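Local coordinates for SusD-like carbohydrate binding protein BF1063 (Bacteroides fragilis NCTC 9343, PDB 3I4G), which probably binds carbohydrate at the outer membrane of the bacterium, as a member of the SusD family of glycan-uptake proteins, at residues P383-Y387 with A388-L392; Q403-Q407 with G408-E412. One frame throughout, in Å; residues are numbered along the deposited sequence. Where two conformers were deposited one is given.

Contact 1 (P383-Y387 with A388-L392); sequences PVIRY and AEVLL
The Tyr387 ring lies against the side chain of Leu391, one helical turn on. Leu391 CG sits 4.0 Å above one ring face, offset toward the rim, and CD2 makes an off-centre CH-pi contact 4.1 Å from the Tyr387 ring centroid, 29° off the normal. With chi1 at -167°, Tyr387 turns its CG opposite its own nitrogen, which brings the ring obliquely across Leu391 and beside Val390, whose CB is 4.0 Å from Tyr387 CD1. Arg386 occupies the N-cap position, and its backbone O accepts the first-turn bonds, from Val390 N at 3.3 Å and weakly from Glu389 N. The Arg386 chain bends at chi3 (-68°) and passes NH1 to within 3.5 Å of Ala388 CB; its guanidinium forms salt bridges with Glu250, Glu447 and Glu451, so the buried charge meets several carboxylates. Glu389 OE1 accepts from a water, 2.7 Å away, that in turn accepts from Arg386 N; its OE2 pairs with Arg206. The contact joins strand 380-386, whose classic beta bulge places Val384 and Ile385 both opposite Phe253, to the start of helix 387-400, with helix 197-211 packed on Ile385 and helix 214-227 on Tyr387, Val390 and Leu391.

Contact 2 (Q403-Q407 with G408-E412); sequences QTITQ and GILDE
Gln407 reaches along the first turn of helix 407-412 to Asp411, four residues on. Its CB meets the backbone of the next residue, with Gly408 N 3.3 Å away. Gln407 CG comes to 3.8 Å from Asp411 OD2, and the bend at chi2 (62°) turns the amide toward Asp411. CD has Asp411 OD1 on one flank and Leu410 CD1 on another, roughly at right angles. At the tip the two branches part: Gln407 OE1 lies 3.8 Å from Leu410 CD1, a van der Waals contact, while Gln407 NE2 donates to Asp411 OD1 at 2.9 Å with an N-H...O angle of 158°. The acceptor is nearly in the amide plane, but OD1 is met from above the carboxylate plane, the two planes being 52° apart. NE2 also donates to Val428 O, and OD1 also accepts from Asn415 ND2, which ties this turn to the chain that follows. The helix start itself is a threonine N-cap: Thr406 OG1, held between the backbone N and the carbonyl carbon, accepts from Ile409 N at 3.0 Å, and Thr406 O takes Leu410 N. Thr406 N, by contrast, is covered with no partner in the model. Just ahead of the cap, Ile405 CG2 touches Leu410 CD2 at 3.7 Å, the side chains crossing at about a right angle, and both residues pack on Leu436 of helix 433-447.

How the contacts relate
Contacts 1 and 2 mark the starts of two successive helices, 387-400 and 407-412, and come in series along the chain. Their centres are about 18 Å apart, yet they meet where Leu391 CD2 packs 3.6 Å from Glu412 O, so Leu391, in the early part of helix 387-400, touches the last residue of segment 408-412. The settings differ: contact 1 is wholly buried, its centre about 11 Å from the centre of the chain, whereas contact 2 lies about 27 Å out and is partly exposed. The helix starts differ too, a side-chain capping bond being found at the second. Both contacts are structural packing, and nothing in their geometry ties either to a glycan site.

Contact 1 (P383-Y387 with A388-L392)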
loop_
_atom_site.group_PDB
_atom_site.type_symbol
_atom_site.label_atom_id
_atom_site.label_comp_id
_atom_site.label_asym_id
_atom_site.label_seq_id
_atom_site.Cartn_x
_atom_site.Cartn_y
_atom_site.Cartn_z
ATOM N N PRO A 383 4.951 4.530 5.435
ATOM C CA PRO A 383 5.172 3.179 5.935
ATOM C C PRO A 383 4.844 2.079 4.938
ATOM O O PRO A 383 3.890 2.209 4.149
ATOM C CB PRO A 383 4.209 3.100 7.122
ATOM C CG PRO A 383 4.087 4.541 7.573
ATOM C CD PRO A 383 4.018 5.280 6.307
ATOM N N VAL A 384 5.650 1.015 4.995
ATOM C CA VAL A 384 5.463 -0.187 4.201
ATOM C C VAL A 384 4.931 -1.305 5.092
ATOM O O VAL A 384 4.023 -2.045 4.714
ATOM C CB VAL A 384 6.781 -0.573 3.518
ATOM C CG1 VAL A 384 6.588 -1.843 2.734
ATOM C CG2 VAL A 384 7.246 0.538 2.574
ATOM N N ILE A 385 5.489 -1.459 6.289
ATOM C CA ILE A 385 5.033 -2.427 7.275
ATOM C C ILE A 385 4.830 -1.710 8.600
ATOM O O ILE A 385 5.768 -1.146 9.170
ATOM C CB ILE A 385 6.039 -3.576 7.515
ATOM C CG1 ILE A 385 6.354 -4.353 6.226
ATOM C CG2 ILE A 385 5.549 -4.529 8.625
ATOM C CD1 ILE A 385 5.191 -5.139 5.589
ATOM N N ARG A 386 3.596 -1.734 9.075
ATOM C CA ARG A 386 3.212 -1.201 10.384
ATOM C C ARG A 386 2.870 -2.345 11.329
ATOM O O ARG A 386 2.298 -3.372 10.942
ATOM C CB ARG A 386 2.018 -0.234 10.271
ATOM C CG ARG A 386 2.289 0.948 9.420
ATOM C CD ARG A 386 1.322 2.101 9.601
ATOM N NE ARG A 386 -0.059 1.919 9.153
ATOM C CZ ARG A 386 -1.125 1.721 9.942
ATOM N NH1 ARG A 386 -1.029 1.446 11.250
ATOM N NH2 ARG A 386 -2.325 1.739 9.393
ATOM N N TYR A 387 3.160 -2.113 12.610
ATOM C CA TYR A 387 2.817 -3.135 13.620
ATOM C C TYR A 387 1.305 -3.429 13.638
ATOM O O TYR A 387 0.903 -4.530 13.935
ATOM C CB TYR A 387 3.314 -2.723 15.002
ATOM C CG TYR A 387 3.305 -3.803 16.074
ATOM C CD1 TYR A 387 3.956 -4.997 15.877
ATOM C CD2 TYR A 387 2.672 -3.585 17.294
ATOM C CE1 TYR A 387 3.990 -5.950 16.872
ATOM C CE2 TYR A 387 2.698 -4.533 18.280
ATOM C CZ TYR A 387 3.355 -5.697 18.061
ATOM O OH TYR A 387 3.424 -6.655 19.073
ATOM N N ALA A 388 0.443 -2.451 13.322
ATOM C CA ALA A 388 -0.971 -2.781 13.264
ATOM C C ALA A 388 -1.264 -3.865 12.239
ATOM O O ALA A 388 -2.134 -4.709 12.464
ATOM C CB ALA A 388 -1.779 -1.575 12.912
ATOM N N GLU A 389 -0.558 -3.872 11.105
ATOM C CA GLU A 389 -0.765 -4.935 10.123
ATOM C C GLU A 389 -0.269 -6.265 10.693
ATOM O O GLU A 389 -0.864 -7.319 10.454
ATOM C CB GLU A 389 -0.041 -4.638 8.812
ATOM C CG GLU A 389 -0.280 -5.776 7.807
ATOM C CD GLU A 389 0.527 -5.705 6.531
ATOM O OE1 GLU A 389 1.062 -4.629 6.205
ATOM O OE2 GLU A 389 0.622 -6.757 5.838
ATOM N N VAL A 390 0.846 -6.256 11.414
ATOM C CA VAL A 390 1.350 -7.471 12.042
ATOM C C VAL A 390 0.327 -8.080 12.995
ATOM O O VAL A 390 0.102 -9.294 12.965
ATOM C CB VAL A 390 2.684 -7.176 12.792
ATOM C CG1 VAL A 390 3.147 -8.356 13.632
ATOM C CG2 VAL A 390 3.776 -6.753 11.788
ATOM N N LEU A 391 -0.279 -7.244 13.836
ATOM C CA LEU A 391 -1.276 -7.734 14.790
ATOM C C LEU A 391 -2.500 -8.279 14.085
ATOM O O LEU A 391 -2.991 -9.366 14.417
ATOM C CB LEU A 391 -1.688 -6.624 15.760
ATOM C CG LEU A 391 -0.617 -6.074 16.675
ATOM C CD1 LEU A 391 -1.183 -4.968 17.585
ATOM C CD2 LEU A 391 0.008 -7.187 17.529
ATOM N N LEU A 392 -2.991 -7.575 13.062
ATOM C CA LEU A 392 -4.160 -8.073 12.325
ATOM C C LEU A 392 -3.804 -9.287 11.475
ATOM O O LEU A 392 -4.634 -10.161 11.269
ATOM C CB LEU A 392 -4.782 -6.969 11.483
ATOM C CG LEU A 392 -5.319 -5.764 12.239
ATOM C CD1 LEU A 392 -5.742 -4.640 11.297
ATOM C CD2 LEU A 392 -6.462 -6.174 13.165
HETATM O O HOH W 1 1.494 -2.138 7.269
#

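Contact 2 (Q403-Q407 with G408-E412)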
loop_
_atom_site.group_PDB
_atom_site.type_symbol
_atom_site.label_atom_id
_atom_site.label_comp_id
_atom_site.label_asym_id
_atom_site.label_seq_id
_atom_site.Cartn_x
_atom_site.Cartn_y
_atom_site.Cartn_z
ATOM N N GLN A 403 -7.267 -22.088 14.714
ATOM C CA GLN A 403 -6.780 -22.019 16.091
ATOM C C GLN A 403 -7.841 -21.240 16.931
ATOM O O GLN A 403 -8.391 -20.266 16.463
ATOM C CB GLN A 403 -5.354 -21.423 16.160
ATOM C CG GLN A 403 -4.247 -22.218 15.383
ATOM C CD GLN A 403 -2.797 -21.707 15.617
ATOM O OE1 GLN A 403 -2.419 -21.403 16.758
ATOM N NE2 GLN A 403 -1.984 -21.617 14.530
ATOM N N THR A 404 -8.128 -21.702 18.158
ATOM C CA THR A 404 -9.136 -21.098 19.058
ATOM C C THR A 404 -8.761 -19.654 19.378
ATOM O O THR A 404 -7.611 -19.349 19.659
ATOM C CB THR A 404 -9.299 -21.859 20.369
ATOM O OG1 THR A 404 -8.079 -21.771 21.127
ATOM C CG2 THR A 404 -9.636 -23.308 20.079
ATOM N N ILE A 405 -9.743 -18.780 19.257
ATOM C CA ILE A 405 -9.545 -17.384 19.539
ATOM C C ILE A 405 -10.147 -17.090 20.906
ATOM O O ILE A 405 -11.282 -17.478 21.192
ATOM C CB ILE A 405 -10.229 -16.528 18.489
ATOM C CG1 ILE A 405 -9.802 -16.961 17.066
ATOM C CG2 ILE A 405 -9.957 -15.054 18.767
ATOM C CD1 ILE A 405 -8.318 -16.887 16.811
ATOM N N THR A 406 -9.350 -16.470 21.758
ATOM C CA THR A 406 -9.769 -16.071 23.088
ATOM C C THR A 406 -9.889 -14.560 23.168
ATOM O O THR A 406 -9.345 -13.828 22.336
ATOM C CB THR A 406 -8.755 -16.484 24.147
ATOM O OG1 THR A 406 -7.523 -15.774 23.961
ATOM C CG2 THR A 406 -8.498 -17.999 24.106
ATOM N N GLN A 407 -10.570 -14.074 24.193
ATOM C CA GLN A 407 -10.640 -12.639 24.388
ATOM C C GLN A 407 -9.228 -12.072 24.594
ATOM O O GLN A 407 -8.957 -10.963 24.158
ATOM C CB GLN A 407 -11.551 -12.270 25.557
ATOM C CG GLN A 407 -11.837 -10.794 25.688
ATOM C CD GLN A 407 -12.572 -10.261 24.467
ATOM O OE1 GLN A 407 -13.558 -10.861 24.037
ATOM N NE2 GLN A 407 -12.117 -9.140 23.920
ATOM N N GLY A 408 -8.325 -12.808 25.232
ATOM C CA GLY A 408 -6.952 -12.359 25.396
ATOM C C GLY A 408 -6.270 -12.121 24.060
ATOM O O GLY A 408 -5.535 -11.134 23.881
ATOM N N ILE A 409 -6.460 -13.042 23.125
ATOM C CA ILE A 409 -5.888 -12.881 21.772
ATOM C C ILE A 409 -6.505 -11.678 21.070
ATOM O O ILE A 409 -5.800 -10.904 20.436
ATOM C CB ILE A 409 -6.059 -14.162 20.942
ATOM C CG1 ILE A 409 -5.149 -15.245 21.493
ATOM C CG2 ILE A 409 -5.751 -13.931 19.444
ATOM C CD1 ILE A 409 -5.459 -16.661 20.964
ATOM N N LEU A 410 -7.818 -11.506 21.187
ATOM C CA LEU A 410 -8.458 -10.337 20.593
ATOM C C LEU A 410 -7.877 -9.069 21.202
ATOM O O LEU A 410 -7.607 -8.103 20.499
ATOM C CB LEU A 410 -9.982 -10.373 20.783
ATOM C CG LEU A 410 -10.752 -11.499 20.113
ATOM C CD1 LEU A 410 -12.204 -11.499 20.557
ATOM C CD2 LEU A 410 -10.662 -11.395 18.572
ATOM N N ASP A 411 -7.696 -9.050 22.517
ATOM C CA ASP A 411 -7.201 -7.859 23.196
ATOM C C ASP A 411 -5.777 -7.489 22.796
ATOM O O ASP A 411 -5.456 -6.305 22.718
ATOM C CB ASP A 411 -7.331 -8.033 24.709
ATOM C CG ASP A 411 -8.773 -7.991 25.162
ATOM O OD1 ASP A 411 -9.665 -7.592 24.345
ATOM O OD2 ASP A 411 -9.020 -8.338 26.340
ATOM N N GLU A 412 -4.950 -8.479 22.482
ATOM C CA GLU A 412 -3.566 -8.199 22.078
ATOM C C GLU A 412 -3.457 -7.843 20.583
ATOM O O GLU A 412 -2.410 -7.396 20.135
ATOM C CB GLU A 412 -2.625 -9.366 22.435
ATOM C CG GLU A 412 -2.772 -10.563 21.593
ATOM C CD GLU A 412 -1.813 -11.726 21.961
ATOM O OE1 GLU A 412 -0.758 -11.480 22.582
ATOM O OE2 GLU A 412 -2.144 -12.870 21.588
#